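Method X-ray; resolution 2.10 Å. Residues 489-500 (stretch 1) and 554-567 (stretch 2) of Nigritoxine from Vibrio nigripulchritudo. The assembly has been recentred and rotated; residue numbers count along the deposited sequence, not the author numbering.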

# COMPACT_ATOMS: atom_id res chain seq x y z
N ASN A 489 21.02 -24.47 -31.61
CA ASN A 489 19.59 -24.46 -31.56
C ASN A 489 19.08 -25.64 -32.38
O ASN A 489 18.33 -25.44 -33.34
CB ASN A 489 19.04 -23.14 -32.11
CG ASN A 489 17.55 -23.00 -31.89
OD1 ASN A 489 16.92 -23.79 -31.16
ND2 ASN A 489 16.96 -21.98 -32.52
N PRO A 490 19.47 -26.87 -32.01
CA PRO A 490 19.07 -28.00 -32.86
C PRO A 490 17.56 -28.16 -32.96
O PRO A 490 17.08 -28.74 -33.94
CB PRO A 490 19.68 -29.23 -32.15
CG PRO A 490 19.86 -28.79 -30.73
CD PRO A 490 20.21 -27.33 -30.82
N ASN A 491 16.81 -27.65 -31.98
CA ASN A 491 15.37 -27.89 -31.99
C ASN A 491 14.66 -26.85 -32.83
O ASN A 491 13.47 -27.00 -33.14
CB ASN A 491 14.79 -27.97 -30.55
CG ASN A 491 15.33 -29.16 -29.76
OD1 ASN A 491 15.50 -29.08 -28.54
ND2 ASN A 491 15.61 -30.26 -30.45
N GLY A 492 15.38 -25.79 -33.20
CA GLY A 492 14.78 -24.71 -33.96
C GLY A 492 13.83 -23.89 -33.11
O GLY A 492 12.74 -23.50 -33.57
N ASN A 493 14.23 -23.63 -31.86
CA ASN A 493 13.43 -22.81 -30.97
C ASN A 493 13.36 -21.38 -31.49
O ASN A 493 14.35 -20.87 -32.04
CB ASN A 493 13.95 -22.88 -29.51
CG ASN A 493 13.61 -24.19 -28.84
OD1 ASN A 493 12.57 -24.78 -29.12
ND2 ASN A 493 14.48 -24.67 -27.97
N VAL A 494 12.18 -20.79 -31.38
CA VAL A 494 11.87 -19.49 -31.97
C VAL A 494 12.41 -18.37 -31.09
O VAL A 494 12.25 -18.39 -29.85
CB VAL A 494 10.35 -19.31 -32.17
CG1 VAL A 494 10.02 -17.94 -32.73
CG2 VAL A 494 9.81 -20.41 -33.08
N SER A 495 13.04 -17.39 -31.74
CA SER A 495 13.60 -16.25 -31.04
C SER A 495 12.50 -15.29 -30.59
O SER A 495 11.46 -15.16 -31.25
CB SER A 495 14.60 -15.51 -31.92
OG SER A 495 15.22 -14.47 -31.18
N GLN A 496 12.76 -14.60 -29.48
CA GLN A 496 11.76 -13.73 -28.91
C GLN A 496 12.31 -12.37 -28.50
O GLN A 496 13.39 -12.27 -27.90
CB GLN A 496 11.12 -14.46 -27.73
CG GLN A 496 9.66 -14.18 -27.57
CD GLN A 496 8.80 -14.76 -28.66
OE1 GLN A 496 8.99 -15.89 -29.09
NE2 GLN A 496 7.82 -14.00 -29.09
N VAL A 497 11.56 -11.32 -28.80
CA VAL A 497 12.02 -9.98 -28.46
C VAL A 497 11.62 -9.64 -27.02
O VAL A 497 10.46 -9.40 -26.72
CB VAL A 497 11.51 -8.88 -29.43
CG1 VAL A 497 11.95 -7.51 -28.94
CG2 VAL A 497 12.04 -9.11 -30.85
N TYR A 498 12.61 -9.64 -26.14
CA TYR A 498 12.41 -9.27 -24.77
C TYR A 498 12.56 -7.75 -24.63
O TYR A 498 13.61 -7.18 -24.97
CB TYR A 498 13.39 -10.02 -23.85
CG TYR A 498 13.37 -9.51 -22.43
CD1 TYR A 498 12.17 -9.40 -21.72
CD2 TYR A 498 14.54 -9.13 -21.80
CE1 TYR A 498 12.15 -8.93 -20.42
CE2 TYR A 498 14.54 -8.65 -20.51
CZ TYR A 498 13.34 -8.56 -19.82
OH TYR A 498 13.35 -8.07 -18.54
N ILE A 499 11.50 -7.11 -24.14
CA ILE A 499 11.54 -5.68 -23.86
C ILE A 499 11.83 -5.44 -22.38
O ILE A 499 10.98 -5.66 -21.52
CB ILE A 499 10.25 -4.95 -24.28
CG1 ILE A 499 9.95 -5.22 -25.76
CG2 ILE A 499 10.39 -3.44 -24.03
CD1 ILE A 499 8.50 -5.04 -26.14
N ASN A 500 13.06 -5.02 -22.11
CA ASN A 500 13.52 -4.75 -20.76
C ASN A 500 13.04 -3.37 -20.40
O ASN A 500 13.58 -2.37 -20.88
CB ASN A 500 15.05 -4.83 -20.72
CG ASN A 500 15.60 -4.84 -19.31
OD1 ASN A 500 15.16 -4.07 -18.45
ND2 ASN A 500 16.59 -5.70 -19.07
N LEU A 554 7.66 -14.17 -17.69
CA LEU A 554 6.32 -13.60 -17.51
C LEU A 554 5.86 -12.89 -18.79
O LEU A 554 4.74 -13.10 -19.25
CB LEU A 554 6.27 -12.61 -16.34
CG LEU A 554 6.19 -13.11 -14.88
CD1 LEU A 554 6.13 -11.91 -13.94
CD2 LEU A 554 4.98 -14.01 -14.65
N GLN A 555 6.71 -12.04 -19.34
CA GLN A 555 6.39 -11.27 -20.55
C GLN A 555 6.07 -12.21 -21.71
O GLN A 555 5.15 -11.95 -22.48
CB GLN A 555 7.57 -10.36 -20.89
CG GLN A 555 7.27 -9.22 -21.86
CD GLN A 555 8.51 -8.42 -22.18
OE1 GLN A 555 9.14 -8.62 -23.21
NE2 GLN A 555 8.90 -7.54 -21.26
N HIS A 556 6.80 -13.32 -21.81
CA HIS A 556 6.55 -14.33 -22.85
C HIS A 556 6.01 -15.64 -22.32
O HIS A 556 6.34 -16.74 -22.81
CB HIS A 556 7.80 -14.51 -23.68
CG HIS A 556 8.14 -13.28 -24.46
ND1 HIS A 556 7.60 -13.03 -25.66
CD2 HIS A 556 8.90 -12.16 -24.13
CE1 HIS A 556 8.03 -11.82 -26.11
NE2 HIS A 556 8.83 -11.30 -25.17
N LYS A 557 5.12 -15.50 -21.33
CA LYS A 557 4.61 -16.66 -20.57
C LYS A 557 3.86 -17.70 -21.39
O LYS A 557 3.80 -18.86 -20.99
CB LYS A 557 3.74 -16.21 -19.38
CG LYS A 557 2.50 -15.42 -19.78
CD LYS A 557 1.61 -15.28 -18.55
CE LYS A 557 0.27 -14.66 -18.91
NZ LYS A 557 -0.59 -14.62 -17.69
N ASP A 558 3.31 -17.30 -22.53
CA ASP A 558 2.51 -18.19 -23.39
C ASP A 558 3.30 -19.02 -24.41
O ASP A 558 2.74 -19.93 -25.02
CB ASP A 558 1.44 -17.38 -24.14
CG ASP A 558 0.54 -16.60 -23.20
OD1 ASP A 558 0.02 -17.20 -22.23
OD2 ASP A 558 0.35 -15.38 -23.42
N ASP A 559 4.57 -18.70 -24.63
CA ASP A 559 5.35 -19.38 -25.69
C ASP A 559 5.99 -20.67 -25.20
O ASP A 559 6.44 -20.76 -24.05
CB ASP A 559 6.44 -18.48 -26.26
CG ASP A 559 5.92 -17.11 -26.72
OD1 ASP A 559 4.91 -17.04 -27.46
OD2 ASP A 559 6.55 -16.10 -26.35
N PHE A 560 6.06 -21.65 -26.11
CA PHE A 560 6.63 -22.97 -25.83
C PHE A 560 7.94 -23.14 -26.58
O PHE A 560 8.15 -22.53 -27.63
CB PHE A 560 5.66 -24.08 -26.25
CG PHE A 560 4.44 -24.19 -25.39
CD1 PHE A 560 4.33 -25.22 -24.45
CD2 PHE A 560 3.38 -23.30 -25.54
CE1 PHE A 560 3.19 -25.35 -23.66
CE2 PHE A 560 2.23 -23.42 -24.77
CZ PHE A 560 2.15 -24.44 -23.81
N ASN A 561 8.81 -23.97 -26.00
CA ASN A 561 10.07 -24.36 -26.61
C ASN A 561 10.23 -25.84 -26.45
O ASN A 561 9.65 -26.43 -25.53
CB ASN A 561 11.25 -23.68 -25.93
CG ASN A 561 11.25 -22.19 -26.13
OD1 ASN A 561 10.87 -21.42 -25.22
ND2 ASN A 561 11.64 -21.77 -27.31
N ASN A 562 11.01 -26.44 -27.35
CA ASN A 562 11.40 -27.83 -27.22
C ASN A 562 12.70 -27.85 -26.42
O ASN A 562 13.74 -27.38 -26.90
CB ASN A 562 11.57 -28.46 -28.61
CG ASN A 562 11.89 -29.95 -28.56
OD1 ASN A 562 11.93 -30.59 -27.50
ND2 ASN A 562 12.12 -30.50 -29.73
N ILE A 563 12.62 -28.33 -25.19
CA ILE A 563 13.80 -28.46 -24.34
C ILE A 563 14.31 -29.91 -24.41
O ILE A 563 15.25 -30.29 -23.70
CB ILE A 563 13.53 -28.02 -22.88
CG1 ILE A 563 12.35 -28.83 -22.28
CG2 ILE A 563 13.31 -26.51 -22.81
CD1 ILE A 563 12.21 -28.76 -20.76
N GLY A 564 13.67 -30.72 -25.25
CA GLY A 564 14.11 -32.10 -25.46
C GLY A 564 14.94 -32.25 -26.73
O GLY A 564 15.89 -31.49 -26.96
N ASP A 565 14.56 -33.22 -27.56
CA ASP A 565 15.32 -33.56 -28.78
C ASP A 565 14.52 -33.41 -30.06
O ASP A 565 13.32 -33.10 -30.01
CB ASP A 565 15.83 -34.98 -28.68
CG ASP A 565 16.87 -35.13 -27.61
OD1 ASP A 565 17.62 -34.15 -27.38
OD2 ASP A 565 16.93 -36.21 -26.99
N LEU A 566 15.17 -33.64 -31.21
CA LEU A 566 14.50 -33.57 -32.50
C LEU A 566 15.03 -34.59 -33.53
O LEU A 566 16.23 -34.65 -33.80
CB LEU A 566 14.57 -32.14 -33.07
CG LEU A 566 13.84 -31.90 -34.40
CD1 LEU A 566 12.33 -31.88 -34.20
CD2 LEU A 566 14.32 -30.59 -35.02
N GLY A 567 14.12 -35.37 -34.11
CA GLY A 567 14.46 -36.39 -35.09
C GLY A 567 13.50 -37.55 -34.96
O GLY A 567 12.76 -37.64 -33.96
O HOH W 1 11.85 -28.97 -31.98
O HOH W 2 10.32 -22.02 -29.90

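A carboxamide side chain carries a donor and an acceptor side by side, the complement of the N-H and C=O that a single residue of an extended chain turns to one side, and so it can bind main chain much as a neighbouring strand would. The contact between residues 489-500 and 554-567 of nigritoxine illustrates the principle twice. No backbone-to-backbone hydrogen bond joins the two segments; side chains do the work, and about 620 Å² of surface is buried between them.

The first example lies where the first segment runs as a strand past the end of a helix. Gln555, extended with chi1 and chi2 both t, reaches Ile499 and grips both polar atoms of its backbone: Ile499 N donates to Gln555 OE1 at 3.0 Å, and Gln555 NE2 donates to Ile499 O at 2.8 Å, both nearly straight. In the second, the roles of the segments are reversed. Asn493 points toward the short strand 560-562, accepting from Asn562 N at its OD1 (2.9 Å) and donating from its ND2 to Asn562 O (3.0 Å, 169°). Asn493 is itself held through its backbone by another asparagine of this kind: Asn493 N donates to Asn489 OD1 at 2.8 Å, and Asn489 ND2 donates to Asn493 O at 2.9 Å, across a type I turn from Asn489 to Gly492.

A single imidazole adds a different mode of backbone recognition. His556, the first residue to leave helical geometry, donates from NE2 to Val497 O at 2.9 Å, the carbonyl oxygen lying at the ring edge, near its plane, though the bond is bent (135°). One face of the same ring is covered by Gln496, whose CG sits 3.4 Å from the centroid of the His556 ring in a CH-pi contact. A weak hydrogen bond also runs from His556 ND1 to Asp559 OD2 (3.3 Å), within the type I turn from His556 to Asp559.

Two waters add bridges to the direct contacts. One molecule donates to Asn491 O and accepts from Asn562 ND2; that amide also donates to Asp565 O at 2.9 Å, while Asn562 OD1 accepts from Gly564 N at 2.8 Å, bracing the loop that follows the strand. A second water accepts from Val494 N and donates to Phe560 O, linking the two backbones indirectly.

Close packing completes the contact. Leu566 points toward the first segment and places CD2 3.5 Å from Pro490 O, while the buried Asn491, with the largest covered area of any residue here, fits among the residues from Asn562 to Leu566. Hydrogen bonding to main chain, more than greasy interdigitation, defines this contact.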